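Local coordinates for protein beta-Ala-His dipeptidase (PDB 3DLJ) that hydrolyses Xaa-His dipeptides, above all carnosine and anserine, as a secreted zinc-dependent dipeptidase, at residues 15-20 against 474-479; 22-27 against 466-471; 275-280 against 321-326. All blocks are in the same frame, centred on the assembly; numbering follows the deposited sequence.

The chain starts with two successive helices, 13-22 and 24-35, and ends with helix 464-482. Interaction 1 (15-20 with 474-479) closes the largest loop, about 450 residues long. Interaction 2 (22-27 with 466-471) lies within that loop and closes a slightly shorter one. The two touch: Ile20 CD1 packs on Thr471 CG2 at 3.7 Å. In interaction 1 helix 13-22 runs nearly antiparallel to helix 464-482; helix 24-35 then meets an earlier part of that same helix, on the zinc-binding catalytic domain. Interaction 3 (275-280 with 321-326) is a short local closure within both larger loops. It joins a loop to the segment leading into strand 324-331 in the lid domain, its centre about 39 Å from that of interaction 2.

Interaction 1: residues 15-20 against 474-479; sequences KVFQYI and FAAFFL
Val16 and Ala475 meet at the tight centre of this contact. The methyl CG1 of Val16 reaches CB of Ala475 at 3.7 Å. CG1 is anti to the backbone N (chi1 166°), and this puts it on the side that meets the alanine. One turn further on, CD1 of Ile20 touches the same Ala475 CB at 4.3 Å. The ring of Phe17 comes to the small residues from another side and presents its edge. Its CE1 lies 4.2 Å from CB of Ala475. The contact loosens toward Ala476, with CZ of Phe17 4.5 Å from CB of Ala476. Larger side chains of one helix thus meet two alanines of the other. No hydrogen bond crosses between them.

The pair is a near-antiparallel helix packing, with N-to-C directions 158° apart. The axes of the two short segments come within 10.8 Å. The packing sets helix 13-22 against helix 464-482, the last helix of the M20 catalytic domain. Neighbouring helices continue it: Ala475 also touches Phe158 of helix 141-160, and Ala476 touches Ala411 of helix 403-416. Phe17 additionally packs on Val415 and Pro9.

The solvent side of helix 13-22 is different. Lys15 and Gln18 are exposed there. Tyr19 is only partly exposed: its ring stacks on that of His23, and it packs on Ala157 and Ala160 of helix 141-160.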
ATOM      1  N   LYS A  15      29.396   4.679  13.788  1.00 35.00           N
ATOM      2  CA  LYS A  15      29.742   3.264  13.906  1.00 34.09           C
ATOM      3  C   LYS A  15      28.606   2.407  13.410  1.00 33.22           C
ATOM      4  O   LYS A  15      28.841   1.443  12.688  1.00 33.36           O
ATOM      5  CB  LYS A  15      30.105   2.899  15.350  1.00 34.36           C
ATOM      6  CG  LYS A  15      31.597   2.917  15.591  1.00 35.33           C
ATOM      7  CD  LYS A  15      32.015   3.886  16.679  1.00 36.47           C
ATOM      8  CE  LYS A  15      33.516   4.115  16.651  1.00 37.80           C
ATOM      9  NZ  LYS A  15      33.928   5.251  17.514  1.00 41.43           N
ATOM     10  N   VAL A  16      27.378   2.771  13.792  1.00 32.40           N
ATOM     11  CA  VAL A  16      26.149   2.154  13.262  1.00 32.00           C
ATOM     12  C   VAL A  16      26.085   2.247  11.733  1.00 31.60           C
ATOM     13  O   VAL A  16      25.798   1.270  11.080  1.00 31.65           O
ATOM     14  CB  VAL A  16      24.865   2.772  13.900  1.00 31.62           C
ATOM     15  CG1 VAL A  16      23.633   2.387  13.116  1.00 31.25           C
ATOM     16  CG2 VAL A  16      24.708   2.316  15.321  1.00 31.23           C
ATOM     17  N   PHE A  17      26.380   3.419  11.183  1.00 32.16           N
ATOM     18  CA  PHE A  17      26.416   3.650   9.727  1.00 32.34           C
ATOM     19  C   PHE A  17      27.507   2.822   9.055  1.00 32.62           C
ATOM     20  O   PHE A  17      27.272   2.244   7.991  1.00 33.25           O
ATOM     21  CB  PHE A  17      26.637   5.139   9.411  1.00 32.04           C
ATOM     22  CG  PHE A  17      25.394   6.006   9.543  1.00 32.76           C
ATOM     23  CD1 PHE A  17      24.295   5.601  10.305  1.00 33.42           C
ATOM     24  CD2 PHE A  17      25.339   7.248   8.912  1.00 34.69           C
ATOM     25  CE1 PHE A  17      23.173   6.410  10.434  1.00 33.00           C
ATOM     26  CE2 PHE A  17      24.208   8.062   9.028  1.00 34.13           C
ATOM     27  CZ  PHE A  17      23.132   7.645   9.798  1.00 33.00           C
ATOM     28  N   GLN A  18      28.694   2.788   9.669  1.00 32.65           N
ATOM     29  CA  GLN A  18      29.798   1.947   9.212  1.00 33.23           C
ATOM     30  C   GLN A  18      29.351   0.489   9.136  1.00 31.65           C
ATOM     31  O   GLN A  18      29.602  -0.166   8.140  1.00 32.18           O
ATOM     32  CB  GLN A  18      31.027   2.034  10.143  1.00 32.47           C
ATOM     33  CG  GLN A  18      31.706   3.386  10.273  1.00 35.57           C
ATOM     34  CD  GLN A  18      32.770   3.428  11.420  1.00 35.59           C
ATOM     35  OE1 GLN A  18      33.351   2.387  11.819  1.00 38.12           O
ATOM     36  NE2 GLN A  18      33.027   4.628  11.931  1.00 35.14           N
ATOM     37  N   TYR A  19      28.720  -0.008  10.205  1.00 31.17           N
ATOM     38  CA  TYR A  19      28.183  -1.389  10.281  1.00 30.61           C
ATOM     39  C   TYR A  19      27.243  -1.689   9.106  1.00 30.21           C
ATOM     40  O   TYR A  19      27.410  -2.680   8.396  1.00 30.78           O
ATOM     41  CB  TYR A  19      27.479  -1.639  11.639  1.00 30.55           C
ATOM     42  CG  TYR A  19      27.010  -3.065  11.867  1.00 29.79           C
ATOM     43  CD1 TYR A  19      27.767  -3.975  12.622  1.00 30.24           C
ATOM     44  CD2 TYR A  19      25.811  -3.509  11.313  1.00 28.65           C
ATOM     45  CE1 TYR A  19      27.319  -5.306  12.824  1.00 29.72           C
ATOM     46  CE2 TYR A  19      25.370  -4.798  11.492  1.00 29.45           C
ATOM     47  CZ  TYR A  19      26.117  -5.699  12.241  1.00 30.88           C
ATOM     48  OH  TYR A  19      25.605  -6.979  12.371  1.00 31.94           O
ATOM     49  N   ILE A  20      26.266  -0.819   8.905  1.00 30.53           N
ATOM     50  CA  ILE A  20      25.301  -0.949   7.807  1.00 30.73           C
ATOM     51  C   ILE A  20      26.003  -1.043   6.428  1.00 31.63           C
ATOM     52  O   ILE A  20      25.666  -1.919   5.642  1.00 31.88           O
ATOM     53  CB  ILE A  20      24.195   0.162   7.872  1.00 30.50           C
ATOM     54  CG1 ILE A  20      23.318  -0.018   9.123  1.00 30.24           C
ATOM     55  CG2 ILE A  20      23.320   0.124   6.634  1.00 30.63           C
ATOM     56  CD1 ILE A  20      22.567   1.285   9.644  1.00 28.10           C
ATOM     57  N   PHE A 474      16.431   4.944   9.437  1.00 31.07           N
ATOM     58  CA  PHE A 474      15.798   4.398  10.616  1.00 30.97           C
ATOM     59  C   PHE A 474      16.706   4.479  11.859  1.00 31.02           C
ATOM     60  O   PHE A 474      16.243   4.791  12.966  1.00 30.96           O
ATOM     61  CB  PHE A 474      15.294   2.958  10.346  1.00 30.32           C
ATOM     62  CG  PHE A 474      14.089   2.876   9.432  1.00 29.57           C
ATOM     63  CD1 PHE A 474      13.139   3.907   9.380  1.00 29.51           C
ATOM     64  CD2 PHE A 474      13.872   1.731   8.645  1.00 28.58           C
ATOM     65  CE1 PHE A 474      12.000   3.813   8.540  1.00 28.26           C
ATOM     66  CE2 PHE A 474      12.721   1.613   7.790  1.00 26.99           C
ATOM     67  CZ  PHE A 474      11.792   2.651   7.749  1.00 29.43           C
ATOM     68  N   ALA A 475      17.990   4.172  11.687  1.00 31.59           N
ATOM     69  CA  ALA A 475      18.989   4.324  12.781  1.00 32.06           C
ATOM     70  C   ALA A 475      19.034   5.764  13.371  1.00 32.40           C
ATOM     71  O   ALA A 475      18.905   5.962  14.595  1.00 32.87           O
ATOM     72  CB  ALA A 475      20.370   3.885  12.298  1.00 31.62           C
ATOM     73  N   ALA A 476      19.184   6.762  12.501  1.00 32.51           N
ATOM     74  CA  ALA A 476      19.144   8.170  12.912  1.00 33.07           C
ATOM     75  C   ALA A 476      17.830   8.537  13.644  1.00 33.81           C
ATOM     76  O   ALA A 476      17.834   9.316  14.618  1.00 34.12           O
ATOM     77  CB  ALA A 476      19.355   9.082  11.694  1.00 32.55           C
ATOM     78  N   PHE A 477      16.726   7.961  13.163  1.00 33.40           N
ATOM     79  CA  PHE A 477      15.384   8.250  13.632  1.00 33.84           C
ATOM     80  C   PHE A 477      15.172   7.773  15.068  1.00 34.37           C
ATOM     81  O   PHE A 477      14.581   8.499  15.881  1.00 33.76           O
ATOM     82  CB  PHE A 477      14.363   7.635  12.662  1.00 33.27           C
ATOM     83  CG  PHE A 477      12.929   7.856  13.046  1.00 34.28           C
ATOM     84  CD1 PHE A 477      12.347   9.124  12.959  1.00 34.86           C
ATOM     85  CD2 PHE A 477      12.144   6.792  13.474  1.00 33.83           C
ATOM     86  CE1 PHE A 477      11.003   9.324  13.287  1.00 33.15           C
ATOM     87  CE2 PHE A 477      10.803   6.993  13.816  1.00 34.83           C
ATOM     88  CZ  PHE A 477      10.234   8.265  13.720  1.00 32.88           C
ATOM     89  N   PHE A 478      15.668   6.569  15.383  1.00 35.12           N
ATOM     90  CA  PHE A 478      15.646   6.064  16.767  1.00 35.77           C
ATOM     91  C   PHE A 478      16.158   7.140  17.718  1.00 36.55           C
ATOM     92  O   PHE A 478      15.558   7.400  18.771  1.00 36.11           O
ATOM     93  CB  PHE A 478      16.511   4.805  16.953  1.00 35.07           C
ATOM     94  CG  PHE A 478      16.076   3.621  16.135  1.00 34.33           C
ATOM     95  CD1 PHE A 478      16.971   2.577  15.892  1.00 33.61           C
ATOM     96  CD2 PHE A 478      14.808   3.549  15.588  1.00 33.72           C
ATOM     97  CE1 PHE A 478      16.604   1.479  15.133  1.00 32.50           C
ATOM     98  CE2 PHE A 478      14.435   2.452  14.819  1.00 34.50           C
ATOM     99  CZ  PHE A 478      15.337   1.414  14.593  1.00 33.32           C
ATOM    100  N   LEU A 479      17.274   7.749  17.318  1.00 37.76           N
ATOM    101  CA  LEU A 479      17.975   8.733  18.112  1.00 39.72           C
ATOM    102  C   LEU A 479      17.156  10.026  18.230  1.00 40.02           C
ATOM    103  O   LEU A 479      17.086  10.624  19.302  1.00 40.44           O
ATOM    104  CB  LEU A 479      19.372   8.975  17.529  1.00 39.42           C
ATOM    105  CG  LEU A 479      20.396   9.760  18.353  1.00 41.00           C
ATOM    106  CD1 LEU A 479      20.774   9.039  19.650  1.00 42.86           C
ATOM    107  CD2 LEU A 479      21.656  10.028  17.513  1.00 41.13           C
TER

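Interaction 2: residues 22-27 against 466-471; sequences LHQDEF and NYIEGT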
ATOM      1  N   LEU A  22      29.231  -1.999   5.834  1.00 33.54           N
ATOM      2  CA  LEU A  22      29.928  -3.311   5.831  1.00 33.26           C
ATOM      3  C   LEU A  22      29.008  -4.538   5.722  1.00 33.07           C
ATOM      4  O   LEU A  22      29.421  -5.558   5.175  1.00 32.98           O
ATOM      5  CB  LEU A  22      30.803  -3.478   7.074  1.00 33.55           C
ATOM      6  CG  LEU A  22      32.055  -2.582   7.206  1.00 36.48           C
ATOM      7  CD1 LEU A  22      32.588  -2.523   8.656  1.00 35.08           C
ATOM      8  CD2 LEU A  22      33.156  -3.032   6.210  1.00 37.28           C
ATOM      9  N   HIS A  23      27.792  -4.474   6.272  1.00 32.49           N
ATOM     10  CA  HIS A  23      26.909  -5.666   6.262  1.00 32.20           C
ATOM     11  C   HIS A  23      25.842  -5.624   5.196  1.00 32.14           C
ATOM     12  O   HIS A  23      24.916  -6.429   5.220  1.00 32.48           O
ATOM     13  CB  HIS A  23      26.292  -5.905   7.641  1.00 31.34           C
ATOM     14  CG  HIS A  23      27.304  -6.328   8.654  1.00 32.46           C
ATOM     15  ND1 HIS A  23      28.179  -5.433   9.251  1.00 32.61           N
ATOM     16  CD2 HIS A  23      27.634  -7.553   9.122  1.00 29.99           C
ATOM     17  CE1 HIS A  23      28.987  -6.095  10.058  1.00 30.18           C
ATOM     18  NE2 HIS A  23      28.676  -7.378  10.002  1.00 32.22           N
ATOM     19  N   GLN A  24      25.975  -4.694   4.252  1.00 32.12           N
ATOM     20  CA  GLN A  24      24.935  -4.483   3.241  1.00 32.91           C
ATOM     21  C   GLN A  24      24.619  -5.700   2.361  1.00 32.43           C
ATOM     22  O   GLN A  24      23.456  -5.910   1.994  1.00 32.58           O
ATOM     23  CB  GLN A  24      25.211  -3.238   2.384  1.00 32.06           C
ATOM     24  CG  GLN A  24      26.404  -3.312   1.454  1.00 32.78           C
ATOM     25  CD  GLN A  24      26.582  -2.012   0.665  1.00 34.10           C
ATOM     26  OE1 GLN A  24      25.868  -1.752  -0.308  1.00 36.84           O
ATOM     27  NE2 GLN A  24      27.513  -1.187   1.099  1.00 30.59           N
ATOM     28  N   ASP A  25      25.638  -6.479   2.011  1.00 32.21           N
ATOM     29  CA  ASP A  25      25.447  -7.653   1.149  1.00 32.59           C
ATOM     30  C   ASP A  25      24.695  -8.748   1.891  1.00 32.78           C
ATOM     31  O   ASP A  25      23.904  -9.481   1.283  1.00 32.68           O
ATOM     32  CB  ASP A  25      26.781  -8.185   0.621  1.00 32.72           C
ATOM     33  CG  ASP A  25      27.384  -7.296  -0.483  1.00 32.46           C
ATOM     34  OD1 ASP A  25      26.700  -6.402  -1.019  1.00 32.73           O
ATOM     35  OD2 ASP A  25      28.559  -7.506  -0.821  1.00 33.45           O
ATOM     36  N   GLU A  26      24.961  -8.841   3.198  1.00 32.86           N
ATOM     37  CA  GLU A  26      24.200  -9.679   4.124  1.00 34.08           C
ATOM     38  C   GLU A  26      22.758  -9.185   4.289  1.00 32.74           C
ATOM     39  O   GLU A  26      21.853  -9.994   4.411  1.00 32.54           O
ATOM     40  CB  GLU A  26      24.862  -9.740   5.494  1.00 33.29           C
ATOM     41  CG  GLU A  26      25.982 -10.769   5.633  1.00 37.83           C
ATOM     42  CD  GLU A  26      26.792 -10.565   6.936  1.00 38.65           C
ATOM     43  OE1 GLU A  26      26.189 -10.107   7.947  1.00 44.15           O
ATOM     44  OE2 GLU A  26      28.024 -10.850   6.943  1.00 43.43           O
ATOM     45  N   PHE A  27      22.554  -7.864   4.296  1.00 32.02           N
ATOM     46  CA  PHE A  27      21.216  -7.318   4.459  1.00 31.10           C
ATOM     47  C   PHE A  27      20.402  -7.668   3.194  1.00 30.46           C
ATOM     48  O   PHE A  27      19.245  -7.966   3.289  1.00 30.28           O
ATOM     49  CB  PHE A  27      21.237  -5.793   4.693  1.00 31.15           C
ATOM     50  CG  PHE A  27      21.754  -5.341   6.076  1.00 31.03           C
ATOM     51  CD1 PHE A  27      21.904  -6.230   7.135  1.00 31.22           C
ATOM     52  CD2 PHE A  27      22.043  -3.987   6.304  1.00 29.62           C
ATOM     53  CE1 PHE A  27      22.334  -5.804   8.383  1.00 30.96           C
ATOM     54  CE2 PHE A  27      22.472  -3.543   7.537  1.00 29.42           C
ATOM     55  CZ  PHE A  27      22.630  -4.445   8.591  1.00 30.94           C
ATOM     56  N   ASN A 466      18.190   2.811  -1.727  1.00 30.76           N
ATOM     57  CA  ASN A 466      17.031   3.076  -0.870  1.00 30.29           C
ATOM     58  C   ASN A 466      16.924   2.135   0.320  1.00 29.95           C
ATOM     59  O   ASN A 466      16.589   2.567   1.426  1.00 30.33           O
ATOM     60  CB  ASN A 466      15.749   2.989  -1.666  1.00 29.90           C
ATOM     61  CG  ASN A 466      15.607   4.109  -2.647  1.00 30.71           C
ATOM     62  OD1 ASN A 466      16.455   4.309  -3.507  1.00 31.37           O
ATOM     63  ND2 ASN A 466      14.504   4.834  -2.549  1.00 31.49           N
ATOM     64  N   TYR A 467      17.202   0.857   0.081  1.00 28.73           N
ATOM     65  CA  TYR A 467      17.147  -0.173   1.111  1.00 28.76           C
ATOM     66  C   TYR A 467      18.241   0.001   2.173  1.00 28.57           C
ATOM     67  O   TYR A 467      17.982  -0.137   3.359  1.00 29.12           O
ATOM     68  CB  TYR A 467      17.257  -1.548   0.434  1.00 27.98           C
ATOM     69  CG  TYR A 467      17.299  -2.759   1.338  1.00 28.58           C
ATOM     70  CD1 TYR A 467      16.266  -3.018   2.261  1.00 29.18           C
ATOM     71  CD2 TYR A 467      18.345  -3.687   1.238  1.00 26.02           C
ATOM     72  CE1 TYR A 467      16.285  -4.155   3.079  1.00 27.72           C
ATOM     73  CE2 TYR A 467      18.369  -4.826   2.036  1.00 26.83           C
ATOM     74  CZ  TYR A 467      17.323  -5.061   2.964  1.00 28.79           C
ATOM     75  OH  TYR A 467      17.340  -6.199   3.786  1.00 27.52           O
ATOM     76  N   ILE A 468      19.456   0.313   1.727  1.00 29.08           N
ATOM     77  CA  ILE A 468      20.617   0.474   2.600  1.00 29.16           C
ATOM     78  C   ILE A 468      20.674   1.834   3.280  1.00 29.70           C
ATOM     79  O   ILE A 468      20.856   1.909   4.498  1.00 30.55           O
ATOM     80  CB  ILE A 468      21.924   0.175   1.841  1.00 29.00           C
ATOM     81  CG1 ILE A 468      21.918  -1.283   1.352  1.00 28.87           C
ATOM     82  CG2 ILE A 468      23.149   0.438   2.728  1.00 29.54           C
ATOM     83  CD1 ILE A 468      21.715  -2.340   2.461  1.00 27.26           C
ATOM     84  N   GLU A 469      20.499   2.906   2.507  1.00 30.05           N
ATOM     85  CA  GLU A 469      20.412   4.253   3.063  1.00 29.40           C
ATOM     86  C   GLU A 469      19.196   4.432   3.959  1.00 29.37           C
ATOM     87  O   GLU A 469      19.244   5.220   4.910  1.00 29.36           O
ATOM     88  CB  GLU A 469      20.421   5.303   1.951  1.00 29.76           C
ATOM     89  CG  GLU A 469      21.772   5.385   1.194  1.00 30.81           C
ATOM     90  CD  GLU A 469      22.998   5.659   2.106  1.00 31.98           C
ATOM     91  OE1 GLU A 469      23.966   4.857   2.113  1.00 35.15           O
ATOM     92  OE2 GLU A 469      23.005   6.674   2.815  1.00 32.23           O
ATOM     93  N   GLY A 470      18.118   3.691   3.666  1.00 28.99           N
ATOM     94  CA  GLY A 470      16.911   3.695   4.476  1.00 28.45           C
ATOM     95  C   GLY A 470      17.091   3.021   5.816  1.00 29.01           C
ATOM     96  O   GLY A 470      16.450   3.398   6.779  1.00 30.07           O
ATOM     97  N   THR A 471      17.940   1.997   5.873  1.00 29.07           N
ATOM     98  CA  THR A 471      18.387   1.403   7.122  1.00 28.69           C
ATOM     99  C   THR A 471      19.068   2.440   8.032  1.00 29.03           C
ATOM    100  O   THR A 471      18.800   2.484   9.243  1.00 29.46           O
ATOM    101  CB  THR A 471      19.333   0.181   6.859  1.00 28.83           C
ATOM    102  OG1 THR A 471      18.718  -0.734   5.924  1.00 29.35           O
ATOM    103  CG2 THR A 471      19.677  -0.545   8.155  1.00 26.02           C
TER
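Tyr467 and Phe27 make the polar link across this contact. The hydroxyl OH of Tyr467 donates to the backbone O of Phe27 at 2.6 Å. The C=O...donor angle is 123°, and the hydroxyl sits above the carbonyl plane, 54° out of it. CG of Tyr467 is anti to its backbone N (chi1 177°), and the ring turns its edge to Phe27 O. A phenylalanine in place of Tyr467 would probably leave Phe27 O without this mate across the contact and the ring less firmly tied to helix 24-35. Within helix 464-482, Thr471 OG1 donates to Tyr467 O at 2.7 Å, in the carbonyl plane. The backbone N of Thr471 bonds to the same oxygen, which therefore has two donors.

The apolar contacts centre on Ile468 and Phe27. The tip of Ile468, CD1, touches CB of Gln24 at 3.6 Å. It also meets CB of Phe27 at 4.1 Å and lies at the edge of the Phe27 ring. Farther along that ring, CE2 of Phe27 approaches CG2 of Thr471 at 4.1 Å. CB of Phe27 rests 4.0 Å from CE2 of Tyr467. Asn153 of helix 141-160 packs beside both Phe27 and Tyr467.

A salt bridge and hydrogen bonds gather where helix 24-35 begins, just after His23 at the N-cap position. Gln24 NE2 bonds to Asp21 O and Gln24 OE1 to Arg464, which also forms a salt bridge with Asp25. The contact is helix-on-helix packing in the alpha/beta catalytic domain of an M20 peptidase, where the start of helix 24-35 packs against the first half of helix 464-482.

Interaction 3: residues 275-280 against 321-326; sequences DEVVPL and RYPSLS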
ATOM      1  N   ASP A 275     -19.390  17.597  -5.535  1.00 31.57           N
ATOM      2  CA  ASP A 275     -20.127  18.448  -4.625  1.00 32.64           C
ATOM      3  C   ASP A 275     -19.363  18.836  -3.368  1.00 32.24           C
ATOM      4  O   ASP A 275     -19.357  20.011  -2.987  1.00 32.15           O
ATOM      5  CB  ASP A 275     -21.443  17.786  -4.238  1.00 33.04           C
ATOM      6  CG  ASP A 275     -22.439  17.772  -5.371  1.00 35.93           C
ATOM      7  OD1 ASP A 275     -22.186  18.370  -6.455  1.00 35.82           O
ATOM      8  OD2 ASP A 275     -23.497  17.158  -5.145  1.00 40.48           O
ATOM      9  N   GLU A 276     -18.720  17.851  -2.749  1.00 32.29           N
ATOM     10  CA  GLU A 276     -18.114  18.020  -1.440  1.00 33.61           C
ATOM     11  C   GLU A 276     -16.582  18.069  -1.410  1.00 32.40           C
ATOM     12  O   GLU A 276     -15.994  18.105  -0.320  1.00 32.14           O
ATOM     13  CB  GLU A 276     -18.659  16.964  -0.456  1.00 33.33           C
ATOM     14  CG  GLU A 276     -20.182  17.046  -0.232  1.00 36.63           C
ATOM     15  CD  GLU A 276     -20.636  16.268   1.000  1.00 38.36           C
ATOM     16  OE1 GLU A 276     -20.563  16.837   2.129  1.00 43.97           O
ATOM     17  OE2 GLU A 276     -21.059  15.089   0.839  1.00 43.57           O
ATOM     18  N   VAL A 277     -15.932  18.082  -2.579  1.00 31.75           N
ATOM     19  CA  VAL A 277     -14.464  18.264  -2.638  1.00 31.04           C
ATOM     20  C   VAL A 277     -14.119  19.647  -2.093  1.00 31.76           C
ATOM     21  O   VAL A 277     -14.751  20.625  -2.485  1.00 31.79           O
ATOM     22  CB  VAL A 277     -13.890  18.106  -4.086  1.00 31.51           C
ATOM     23  CG1 VAL A 277     -12.353  18.207  -4.082  1.00 28.68           C
ATOM     24  CG2 VAL A 277     -14.353  16.788  -4.743  1.00 28.05           C
ATOM     25  N   VAL A 278     -13.146  19.758  -1.184  1.00 32.43           N
ATOM     26  CA  VAL A 278     -12.835  21.103  -0.651  1.00 33.09           C
ATOM     27  C   VAL A 278     -12.358  22.044  -1.763  1.00 32.89           C
ATOM     28  O   VAL A 278     -11.607  21.613  -2.652  1.00 32.82           O
ATOM     29  CB  VAL A 278     -11.833  21.136   0.543  1.00 32.96           C
ATOM     30  CG1 VAL A 278     -12.421  20.437   1.751  1.00 35.14           C
ATOM     31  CG2 VAL A 278     -10.506  20.557   0.179  1.00 33.49           C
ATOM     32  N   PRO A 279     -12.790  23.321  -1.710  1.00 32.48           N
ATOM     33  CA  PRO A 279     -12.368  24.292  -2.718  1.00 32.83           C
ATOM     34  C   PRO A 279     -10.859  24.505  -2.684  1.00 32.89           C
ATOM     35  O   PRO A 279     -10.277  24.610  -1.604  1.00 32.93           O
ATOM     36  CB  PRO A 279     -13.088  25.592  -2.296  1.00 32.25           C
ATOM     37  CG  PRO A 279     -14.188  25.169  -1.406  1.00 32.36           C
ATOM     38  CD  PRO A 279     -13.679  23.935  -0.700  1.00 32.84           C
ATOM     39  N   LEU A 280     -10.243  24.539  -3.861  1.00 33.33           N
ATOM     40  CA  LEU A 280      -8.846  24.929  -3.994  1.00 33.62           C
ATOM     41  C   LEU A 280      -8.677  26.394  -3.601  1.00 34.30           C
ATOM     42  O   LEU A 280      -9.433  27.256  -4.086  1.00 35.01           O
ATOM     43  CB  LEU A 280      -8.364  24.702  -5.431  1.00 33.24           C
ATOM     44  CG  LEU A 280      -6.873  24.897  -5.703  1.00 32.60           C
ATOM     45  CD1 LEU A 280      -6.003  24.114  -4.728  1.00 28.47           C
ATOM     46  CD2 LEU A 280      -6.551  24.532  -7.147  1.00 33.21           C
ATOM     47  N   ARG A 321      -5.396  15.445  -4.078  1.00 29.28           N
ATOM     48  CA  ARG A 321      -6.499  16.245  -3.530  1.00 29.32           C
ATOM     49  C   ARG A 321      -7.727  16.374  -4.444  1.00 29.13           C
ATOM     50  O   ARG A 321      -8.711  17.035  -4.099  1.00 28.93           O
ATOM     51  CB  ARG A 321      -5.981  17.615  -3.032  1.00 28.97           C
ATOM     52  CG  ARG A 321      -5.448  18.570  -4.108  1.00 28.49           C
ATOM     53  CD  ARG A 321      -6.587  19.413  -4.726  1.00 27.08           C
ATOM     54  NE  ARG A 321      -7.206  20.322  -3.754  1.00 26.93           N
ATOM     55  CZ  ARG A 321      -8.485  20.715  -3.776  1.00 27.14           C
ATOM     56  NH1 ARG A 321      -9.322  20.266  -4.705  1.00 28.83           N
ATOM     57  NH2 ARG A 321      -8.944  21.551  -2.858  1.00 24.67           N
ATOM     58  N   TYR A 322      -7.659  15.726  -5.606  1.00 29.58           N
ATOM     59  CA  TYR A 322      -8.837  15.526  -6.443  1.00 29.10           C
ATOM     60  C   TYR A 322      -9.197  14.033  -6.488  1.00 29.29           C
ATOM     61  O   TYR A 322      -8.319  13.180  -6.418  1.00 29.67           O
ATOM     62  CB  TYR A 322      -8.615  16.069  -7.852  1.00 28.59           C
ATOM     63  CG  TYR A 322      -8.569  17.582  -7.971  1.00 29.43           C
ATOM     64  CD1 TYR A 322      -7.389  18.226  -8.332  1.00 29.73           C
ATOM     65  CD2 TYR A 322      -9.702  18.366  -7.766  1.00 27.21           C
ATOM     66  CE1 TYR A 322      -7.323  19.594  -8.480  1.00 27.92           C
ATOM     67  CE2 TYR A 322      -9.645  19.735  -7.911  1.00 28.47           C
ATOM     68  CZ  TYR A 322      -8.444  20.349  -8.263  1.00 29.64           C
ATOM     69  OH  TYR A 322      -8.355  21.725  -8.419  1.00 29.44           O
ATOM     70  N   PRO A 323     -10.506  13.708  -6.588  1.00 29.53           N
ATOM     71  CA  PRO A 323     -10.877  12.304  -6.714  1.00 29.33           C
ATOM     72  C   PRO A 323     -10.461  11.756  -8.089  1.00 29.59           C
ATOM     73  O   PRO A 323     -10.225  12.521  -9.019  1.00 30.07           O
ATOM     74  CB  PRO A 323     -12.408  12.342  -6.572  1.00 29.28           C
ATOM     75  CG  PRO A 323     -12.788  13.670  -7.030  1.00 29.76           C
ATOM     76  CD  PRO A 323     -11.686  14.590  -6.610  1.00 28.07           C
ATOM     77  N   SER A 324     -10.341  10.444  -8.213  1.00 29.58           N
ATOM     78  CA  SER A 324      -9.961   9.855  -9.473  1.00 29.56           C
ATOM     79  C   SER A 324     -10.731   8.550  -9.636  1.00 29.77           C
ATOM     80  O   SER A 324     -11.095   7.908  -8.632  1.00 30.69           O
ATOM     81  CB  SER A 324      -8.445   9.615  -9.516  1.00 29.65           C
ATOM     82  OG  SER A 324      -8.072   8.531  -8.682  1.00 29.73           O
ATOM     83  N   LEU A 325     -10.996   8.165 -10.880  1.00 29.11           N
ATOM     84  CA  LEU A 325     -11.715   6.932 -11.157  1.00 28.75           C
ATOM     85  C   LEU A 325     -10.897   6.030 -12.084  1.00 29.34           C
ATOM     86  O   LEU A 325     -10.441   6.480 -13.140  1.00 29.47           O
ATOM     87  CB  LEU A 325     -13.111   7.231 -11.722  1.00 27.91           C
ATOM     88  CG  LEU A 325     -14.071   6.034 -11.895  1.00 27.69           C
ATOM     89  CD1 LEU A 325     -15.476   6.535 -11.928  1.00 24.77           C
ATOM     90  CD2 LEU A 325     -13.773   5.172 -13.152  1.00 26.12           C
ATOM     91  N   SER A 326     -10.696   4.774 -11.669  1.00 29.25           N
ATOM     92  CA  SER A 326      -9.970   3.783 -12.463  1.00 30.54           C
ATOM     93  C   SER A 326     -10.778   2.512 -12.681  1.00 30.72           C
ATOM     94  O   SER A 326     -11.318   1.950 -11.735  1.00 31.06           O
ATOM     95  CB  SER A 326      -8.645   3.413 -11.781  1.00 30.50           C
ATOM     96  OG  SER A 326      -7.814   4.539 -11.704  1.00 30.06           O
TER
HETATM   97  O   HOH W   1     -11.987  21.747  -5.656  1.00 39.84           O
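Arg321 grips Val278 in the lid domain of this M20 peptidase, where a loop lies along the segment leading into strand 324-331. Arg321 NH2 donates to the backbone O of Val278 at 2.7 Å, with an N-H...O angle of 154°. The nitrogen stands above the carbonyl plane, 48° out of it. NH1 adds a weak bond to the same oxygen. A water joins the pair, donating to Val278 O at 3.0 Å and accepting from Arg321 NH1 at 3.2 Å. The Arg321 chain starts with CG between the backbone N and carbonyl carbon (chi1 66°) and bends again farther out.

Apolar side chains pack beside the guanidinium. CD1 of Leu280 lies over one face, 4.1 Å from NE of Arg321. CG2 of Val278 approaches NH2 of Arg321 at 3.6 Å, and CG1 of Val277 lies 3.7 Å from NH1 of Arg321. Two further contacts lie apart from it. Val277 meets Pro323 tip to tip, with CG2 of Val277 3.9 Å from Pro323 CD. CD2 of Leu280 lies 3.6 Å from OH of Tyr322, the two side chains crossing at about a right angle.

Arg321 CD sits over one face of the Tyr322 ring, toward the rim, and the ring of His318 stacks on Tyr322. Backbone bonds of Glu276 with His358 and Val278 with Pro357 hold the loop. Glu284 OE2, from helix 282-289, forms a salt bridge with Arg321 NE, which is likely to fix the guanidinium's rotation.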